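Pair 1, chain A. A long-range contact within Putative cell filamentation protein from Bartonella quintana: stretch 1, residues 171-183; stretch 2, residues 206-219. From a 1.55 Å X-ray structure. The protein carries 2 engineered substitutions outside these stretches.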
# COMPACT_ATOMS: atom_id res chain seq x y z
N GLY A 171 -12.71 -1.15 4.14
CA GLY A 171 -13.60 -2.19 4.63
C GLY A 171 -14.44 -1.73 5.82
O GLY A 171 -15.66 -1.87 5.84
N GLN A 172 -13.75 -1.13 6.79
CA GLN A 172 -14.39 -0.68 8.01
C GLN A 172 -15.51 0.29 7.72
O GLN A 172 -16.62 0.18 8.28
CB GLN A 172 -13.37 -0.05 8.95
CG GLN A 172 -13.94 0.42 10.28
CD GLN A 172 -12.89 1.13 11.13
OE1 GLN A 172 -11.71 1.20 10.77
NE2 GLN A 172 -13.33 1.68 12.25
N ALA A 173 -15.27 1.22 6.81
CA ALA A 173 -16.30 2.18 6.49
C ALA A 173 -17.47 1.54 5.70
O ALA A 173 -18.57 2.11 5.69
CB ALA A 173 -15.71 3.35 5.74
N ALA A 174 -17.24 0.39 5.06
CA ALA A 174 -18.26 -0.32 4.26
C ALA A 174 -18.97 -1.38 5.07
O ALA A 174 -19.84 -2.06 4.51
CB ALA A 174 -17.63 -0.96 3.05
N GLY A 175 -18.59 -1.52 6.35
CA GLY A 175 -19.18 -2.53 7.25
C GLY A 175 -18.51 -3.90 7.26
O GLY A 175 -19.08 -4.86 7.75
N TYR A 176 -17.29 -3.99 6.76
CA TYR A 176 -16.57 -5.28 6.72
C TYR A 176 -15.23 -5.20 7.42
O TYR A 176 -14.49 -4.20 7.28
CB TYR A 176 -16.36 -5.69 5.27
CG TYR A 176 -17.62 -6.13 4.57
CD1 TYR A 176 -18.10 -7.41 4.76
CD2 TYR A 176 -18.37 -5.26 3.73
CE1 TYR A 176 -19.26 -7.85 4.15
CE2 TYR A 176 -19.53 -5.71 3.13
CZ TYR A 176 -19.98 -7.00 3.33
OH TYR A 176 -21.16 -7.48 2.75
N LYS A 177 -14.89 -6.25 8.17
CA LYS A 177 -13.59 -6.36 8.80
C LYS A 177 -12.70 -7.15 7.85
O LYS A 177 -13.01 -8.27 7.52
CB LYS A 177 -13.66 -7.10 10.15
CG LYS A 177 -12.28 -7.24 10.75
CD LYS A 177 -12.25 -7.70 12.19
CE LYS A 177 -10.81 -7.79 12.67
NZ LYS A 177 -10.04 -6.54 12.47
N ILE A 178 -11.58 -6.56 7.43
CA ILE A 178 -10.59 -7.23 6.57
C ILE A 178 -9.37 -7.47 7.44
O ILE A 178 -8.81 -6.50 7.96
CB ILE A 178 -10.22 -6.38 5.34
CG1 ILE A 178 -11.46 -6.10 4.48
CG2 ILE A 178 -9.11 -7.06 4.53
CD1 ILE A 178 -11.19 -5.20 3.28
N ASP A 179 -8.99 -8.74 7.61
CA ASP A 179 -7.92 -9.12 8.57
C ASP A 179 -6.80 -9.87 7.87
O ASP A 179 -6.87 -11.09 7.66
CB ASP A 179 -8.53 -9.92 9.73
CG ASP A 179 -7.52 -10.20 10.85
OD1 ASP A 179 -6.31 -9.89 10.65
OD2 ASP A 179 -7.95 -10.73 11.89
N PHE A 180 -5.74 -9.15 7.52
CA PHE A 180 -4.67 -9.75 6.73
C PHE A 180 -3.81 -10.70 7.53
O PHE A 180 -3.09 -11.48 6.94
CB PHE A 180 -3.78 -8.68 6.11
CG PHE A 180 -4.44 -7.93 5.00
CD1 PHE A 180 -4.40 -8.42 3.72
CD2 PHE A 180 -5.05 -6.70 5.22
CE1 PHE A 180 -4.96 -7.74 2.66
CE2 PHE A 180 -5.64 -6.00 4.17
CZ PHE A 180 -5.59 -6.51 2.89
N SER A 181 -3.95 -10.62 8.85
CA SER A 181 -3.23 -11.54 9.76
C SER A 181 -3.69 -12.98 9.62
O SER A 181 -3.01 -13.90 10.07
CB SER A 181 -3.36 -11.06 11.22
OG SER A 181 -4.58 -11.42 11.83
N LEU A 182 -4.85 -13.19 8.99
CA LEU A 182 -5.37 -14.54 8.76
C LEU A 182 -4.63 -15.33 7.69
O LEU A 182 -4.85 -16.54 7.55
CB LEU A 182 -6.86 -14.46 8.40
CG LEU A 182 -7.74 -13.99 9.55
CD1 LEU A 182 -9.13 -13.63 9.05
CD2 LEU A 182 -7.81 -15.06 10.62
N ILE A 183 -3.74 -14.68 6.94
CA ILE A 183 -2.99 -15.33 5.88
C ILE A 183 -1.51 -14.99 5.98
O ILE A 183 -1.13 -14.10 6.72
CB ILE A 183 -3.49 -14.90 4.49
CG1 ILE A 183 -3.43 -13.37 4.35
CG2 ILE A 183 -4.90 -15.44 4.25
CD1 ILE A 183 -3.43 -12.91 2.92
N ASP A 206 -10.16 -14.78 -3.89
CA ASP A 206 -10.26 -15.82 -2.87
C ASP A 206 -9.65 -15.35 -1.55
O ASP A 206 -10.14 -15.67 -0.47
CB ASP A 206 -9.57 -17.10 -3.34
CG ASP A 206 -10.29 -17.81 -4.49
OD1 ASP A 206 -11.44 -17.44 -4.84
OD2 ASP A 206 -9.70 -18.75 -5.05
N LEU A 207 -8.51 -14.67 -1.66
CA LEU A 207 -7.82 -14.11 -0.52
C LEU A 207 -8.75 -13.17 0.25
O LEU A 207 -8.92 -13.30 1.46
CB LEU A 207 -6.54 -13.38 -1.00
CG LEU A 207 -5.65 -12.83 0.11
CD1 LEU A 207 -4.19 -12.73 -0.39
CD2 LEU A 207 -6.14 -11.50 0.65
N PHE A 208 -9.37 -12.24 -0.45
CA PHE A 208 -10.25 -11.28 0.22
C PHE A 208 -11.48 -11.96 0.80
O PHE A 208 -11.88 -11.64 1.89
CB PHE A 208 -10.59 -10.06 -0.66
CG PHE A 208 -9.52 -9.00 -0.60
CD1 PHE A 208 -8.43 -9.01 -1.48
CD2 PHE A 208 -9.57 -8.02 0.38
CE1 PHE A 208 -7.43 -8.07 -1.36
CE2 PHE A 208 -8.58 -7.08 0.49
CZ PHE A 208 -7.52 -7.10 -0.37
N GLU A 209 -12.05 -12.92 0.10
CA GLU A 209 -13.11 -13.72 0.73
C GLU A 209 -12.67 -14.34 2.05
O GLU A 209 -13.41 -14.33 3.05
CB GLU A 209 -13.63 -14.81 -0.20
CG GLU A 209 -14.33 -14.29 -1.44
CD GLU A 209 -14.88 -15.40 -2.33
OE1 GLU A 209 -14.59 -16.61 -2.08
OE2 GLU A 209 -15.62 -15.07 -3.29
N ASP A 210 -11.47 -14.91 2.05
CA ASP A 210 -10.98 -15.67 3.19
C ASP A 210 -10.67 -14.85 4.42
O ASP A 210 -10.71 -15.38 5.53
CB ASP A 210 -9.76 -16.52 2.81
CG ASP A 210 -10.13 -17.75 2.00
OD1 ASP A 210 -11.32 -18.11 1.96
OD2 ASP A 210 -9.21 -18.32 1.38
N ILE A 211 -10.39 -13.56 4.25
CA ILE A 211 -9.98 -12.72 5.38
C ILE A 211 -11.01 -11.67 5.75
O ILE A 211 -10.72 -10.84 6.59
CB ILE A 211 -8.63 -12.02 5.10
CG1 ILE A 211 -8.74 -10.96 3.99
CG2 ILE A 211 -7.57 -13.06 4.76
CD1 ILE A 211 -7.46 -10.15 3.77
N THR A 212 -12.20 -11.72 5.16
CA THR A 212 -13.21 -10.68 5.39
C THR A 212 -14.45 -11.27 6.05
O THR A 212 -14.89 -12.38 5.73
CB THR A 212 -13.62 -10.02 4.05
OG1 THR A 212 -12.46 -9.49 3.41
CG2 THR A 212 -14.60 -8.88 4.27
N HIS A 213 -15.01 -10.53 7.01
CA HIS A 213 -16.34 -10.84 7.51
C HIS A 213 -17.12 -9.57 7.75
O HIS A 213 -16.53 -8.52 7.98
CB HIS A 213 -16.30 -11.72 8.78
CG HIS A 213 -15.69 -11.07 9.99
ND1 HIS A 213 -16.33 -10.10 10.74
CD2 HIS A 213 -14.50 -11.29 10.60
CE1 HIS A 213 -15.56 -9.77 11.76
NE2 HIS A 213 -14.45 -10.46 11.69
N PRO A 214 -18.46 -9.64 7.67
CA PRO A 214 -19.23 -8.45 8.00
C PRO A 214 -19.13 -8.10 9.48
O PRO A 214 -19.12 -8.99 10.33
CB PRO A 214 -20.66 -8.84 7.61
CG PRO A 214 -20.69 -10.31 7.73
CD PRO A 214 -19.34 -10.77 7.29
N GLN A 215 -19.05 -6.82 9.81
CA GLN A 215 -18.96 -6.41 11.22
C GLN A 215 -20.31 -6.58 11.92
O GLN A 215 -21.34 -6.65 11.26
CB GLN A 215 -18.47 -4.96 11.35
CG GLN A 215 -17.09 -4.73 10.71
CD GLN A 215 -16.62 -3.27 10.70
OE1 GLN A 215 -17.34 -2.36 10.26
NE2 GLN A 215 -15.40 -3.06 11.16
N LYS A 216 -20.29 -6.63 13.25
CA LYS A 216 -21.51 -6.73 14.07
C LYS A 216 -22.61 -5.76 13.66
O LYS A 216 -23.76 -6.16 13.49
CB LYS A 216 -21.20 -6.50 15.56
N SER A 217 -22.25 -4.49 13.50
CA SER A 217 -23.19 -3.45 13.07
C SER A 217 -23.87 -3.77 11.74
O SER A 217 -25.07 -3.59 11.59
CB SER A 217 -22.47 -2.09 13.01
OG SER A 217 -21.09 -2.24 12.70
N LEU A 218 -23.10 -4.25 10.77
CA LEU A 218 -23.66 -4.63 9.47
C LEU A 218 -24.57 -5.86 9.60
O LEU A 218 -25.57 -5.98 8.88
CB LEU A 218 -22.52 -4.89 8.47
CG LEU A 218 -22.92 -4.95 6.99
CD1 LEU A 218 -23.42 -3.59 6.50
CD2 LEU A 218 -21.75 -5.41 6.15
N LEU A 219 -24.24 -6.77 10.52
CA LEU A 219 -25.14 -7.89 10.86
C LEU A 219 -26.39 -7.44 11.62
O LEU A 219 -27.52 -7.78 11.25
CB LEU A 219 -24.40 -8.93 11.73
CG LEU A 219 -23.53 -9.97 11.04
CD1 LEU A 219 -22.78 -10.76 12.11
CD2 LEU A 219 -24.37 -10.90 10.18

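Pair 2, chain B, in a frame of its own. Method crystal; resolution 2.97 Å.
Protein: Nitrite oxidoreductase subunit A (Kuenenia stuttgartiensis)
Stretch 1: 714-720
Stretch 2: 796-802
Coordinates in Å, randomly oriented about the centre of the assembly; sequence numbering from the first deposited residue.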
# COMPACT_ATOMS: atom_id res chain seq x y z
N ASN B 714 -10.10 -1.08 -16.27
CA ASN B 714 -11.55 -1.31 -16.01
C ASN B 714 -12.36 -0.53 -17.04
O ASN B 714 -11.93 0.52 -17.48
CB ASN B 714 -11.92 -1.01 -14.56
CG ASN B 714 -11.78 0.44 -14.24
OD1 ASN B 714 -12.08 1.27 -15.05
ND2 ASN B 714 -11.33 0.77 -13.05
N PRO B 715 -13.57 -0.99 -17.40
CA PRO B 715 -14.36 -0.32 -18.41
C PRO B 715 -15.21 0.83 -17.89
O PRO B 715 -15.92 1.37 -18.63
CB PRO B 715 -15.30 -1.44 -18.83
CG PRO B 715 -15.49 -2.24 -17.58
CD PRO B 715 -14.14 -2.23 -16.92
N PHE B 716 -15.12 1.12 -16.60
CA PHE B 716 -15.97 2.13 -15.95
C PHE B 716 -15.54 3.57 -16.18
O PHE B 716 -14.38 3.87 -16.30
CB PHE B 716 -15.96 1.94 -14.44
CG PHE B 716 -16.02 0.50 -14.05
CD1 PHE B 716 -16.74 -0.39 -14.81
CD2 PHE B 716 -15.34 0.04 -12.95
CE1 PHE B 716 -16.79 -1.72 -14.46
CE2 PHE B 716 -15.38 -1.29 -12.61
CZ PHE B 716 -16.12 -2.16 -13.36
N ILE B 717 -16.56 4.40 -16.12
CA ILE B 717 -16.50 5.86 -16.17
C ILE B 717 -16.96 6.39 -14.82
O ILE B 717 -17.99 5.95 -14.30
CB ILE B 717 -17.38 6.42 -17.30
CG1 ILE B 717 -16.88 5.96 -18.67
CG2 ILE B 717 -17.43 7.94 -17.23
CD1 ILE B 717 -17.85 6.28 -19.78
N GLN B 718 -16.20 7.32 -14.25
CA GLN B 718 -16.54 7.94 -12.98
C GLN B 718 -16.52 9.45 -13.17
O GLN B 718 -15.49 10.01 -13.58
CB GLN B 718 -15.59 7.51 -11.86
CG GLN B 718 -15.13 6.05 -11.93
CD GLN B 718 -15.89 5.12 -10.99
OE1 GLN B 718 -16.82 5.53 -10.31
NE2 GLN B 718 -15.47 3.86 -10.96
N ILE B 719 -17.64 10.11 -12.86
CA ILE B 719 -17.75 11.57 -12.86
C ILE B 719 -18.15 11.98 -11.45
O ILE B 719 -19.09 11.41 -10.87
CB ILE B 719 -18.78 12.10 -13.87
CG1 ILE B 719 -18.56 11.48 -15.26
CG2 ILE B 719 -18.67 13.61 -13.98
CD1 ILE B 719 -19.37 12.15 -16.36
N TRP B 720 -17.41 12.94 -10.88
CA TRP B 720 -17.66 13.33 -9.50
C TRP B 720 -17.32 14.81 -9.31
O TRP B 720 -16.67 15.45 -10.14
CB TRP B 720 -16.87 12.46 -8.54
CG TRP B 720 -15.43 12.81 -8.41
CD1 TRP B 720 -14.85 13.48 -7.38
CD2 TRP B 720 -14.39 12.52 -9.35
NE1 TRP B 720 -13.50 13.61 -7.60
CE2 TRP B 720 -13.19 13.03 -8.81
CE3 TRP B 720 -14.35 11.87 -10.58
CZ2 TRP B 720 -11.97 12.92 -9.46
CZ3 TRP B 720 -13.13 11.76 -11.23
CH2 TRP B 720 -11.96 12.28 -10.67
N PRO B 796 -25.04 6.64 -9.21
CA PRO B 796 -25.19 8.06 -9.57
C PRO B 796 -23.91 8.75 -9.98
O PRO B 796 -23.85 9.98 -9.99
CB PRO B 796 -25.76 8.68 -8.28
CG PRO B 796 -26.43 7.56 -7.59
CD PRO B 796 -25.59 6.36 -7.87
N GLY B 797 -22.85 8.00 -10.28
CA GLY B 797 -21.64 8.62 -10.78
C GLY B 797 -20.91 7.80 -11.82
O GLY B 797 -19.81 8.17 -12.24
N VAL B 798 -21.51 6.69 -12.27
CA VAL B 798 -20.79 5.71 -13.07
C VAL B 798 -21.57 5.31 -14.31
O VAL B 798 -22.80 5.23 -14.31
CB VAL B 798 -20.45 4.45 -12.23
CG1 VAL B 798 -19.54 3.51 -13.00
CG2 VAL B 798 -19.83 4.84 -10.90
N ALA B 799 -20.82 5.07 -15.38
CA ALA B 799 -21.30 4.43 -16.60
C ALA B 799 -20.15 3.59 -17.14
O ALA B 799 -19.05 3.58 -16.57
CB ALA B 799 -21.80 5.45 -17.62
N MET B 800 -20.39 2.88 -18.23
CA MET B 800 -19.35 2.08 -18.86
C MET B 800 -19.11 2.56 -20.28
O MET B 800 -20.05 2.63 -21.09
CB MET B 800 -19.73 0.59 -18.87
CG MET B 800 -19.80 -0.05 -17.48
SD MET B 800 -19.71 -1.85 -17.53
CE MET B 800 -21.26 -2.24 -18.33
N LEU B 801 -17.86 2.91 -20.58
CA LEU B 801 -17.50 3.32 -21.93
C LEU B 801 -17.65 2.14 -22.90
O LEU B 801 -17.59 0.97 -22.52
CB LEU B 801 -16.09 3.92 -21.94
CG LEU B 801 -15.03 3.21 -21.11
CD1 LEU B 801 -14.72 1.93 -21.79
CD2 LEU B 801 -13.74 4.01 -20.95
N LEU B 802 -17.86 2.48 -24.17
CA LEU B 802 -18.25 1.51 -25.20
C LEU B 802 -17.05 1.05 -26.03
O LEU B 802 -16.62 1.76 -26.95
CB LEU B 802 -19.34 2.12 -26.09
CG LEU B 802 -20.45 2.78 -25.26
CD1 LEU B 802 -21.43 3.53 -26.15
CD2 LEU B 802 -21.17 1.76 -24.39

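The sharpest difference lies where A:Ile211 of pair 1 matches B:Gly797 of pair 2. A:Ile211 is the residue most covered by the opposite stretch in its pair. Its CD1 sits over one face of the A:Phe180 ring, 3.8 Å from the ring centroid. The same CD1 lies 3.6 Å from A:Ile178 CG2. B:Gly797 has no side chain and makes its contacts through the backbone alone. B:Trp720, which matches A:Phe180, has no side chain at B:Gly797 to pack on.

The backbones nevertheless agree closely. Fourteen central residues superpose with an RMSD of 0.6 Å. Each pair is a short antiparallel ladder with three bridges and four backbone hydrogen bonds. In pair 1, A:Lys177 N donates to A:His213 O at 2.8 Å, and A:His213 N donates back to A:Lys177 O at 3.1 Å. In pair 2, B:Ile717 N donates to B:Ala799 O at 2.7 Å, and B:Ala799 N to B:Ile717 O at 3.2 Å. The outer bonds match too. A:Asp179 N to A:Ile211 O is 2.9 Å, and B:Ile719 N to B:Gly797 O is 3.0 Å. A backbone carbonyl needs no particular side chain, so isoleucine and glycine serve equally as acceptors here. At the other end, A:Gln215 N to A:Gly175 O is 2.8 Å, and B:Leu801 N to B:Pro715 O is 3.2 Å.

The side chains fill this frame differently. A:Lys177 lays its CB over the A:His213 ring, 3.9 Å from the centroid. At the matching positions, B:Ala799 offers only a methyl, and B:Ile717 CD1 reaches B:Leu801 CB at 3.7 Å. On the face bearing A:Ile178 and A:Thr212, A:Ile178 CG1 lies 3.7 Å from A:Thr212 OG1. Their counterparts B:Gln718 and B:Val798 meet through B:Gln718 OE1 and B:Val798 CG2, 3.1 Å apart.

The aromatic residues A:Tyr176 and B:Phe716 also match. A:Tyr176 CE1 lies 3.9 Å from A:Pro214 CB; B:Phe716 CD1 lies 4.1 Å from B:Met800 CG, at the edge of the ring. In pair 1, A:Leu218 CD2 also covers one face of the tyrosine ring, 3.9 Å from its centroid. A:Gly175 and B:Pro715 match despite opposite signs of phi. A:Gly175 is the first residue after a helix to leave helical phi/psi, with positive phi in a Schellman motif. A CB there would also clash with A:Leu218 CD1, at 2.9 Å.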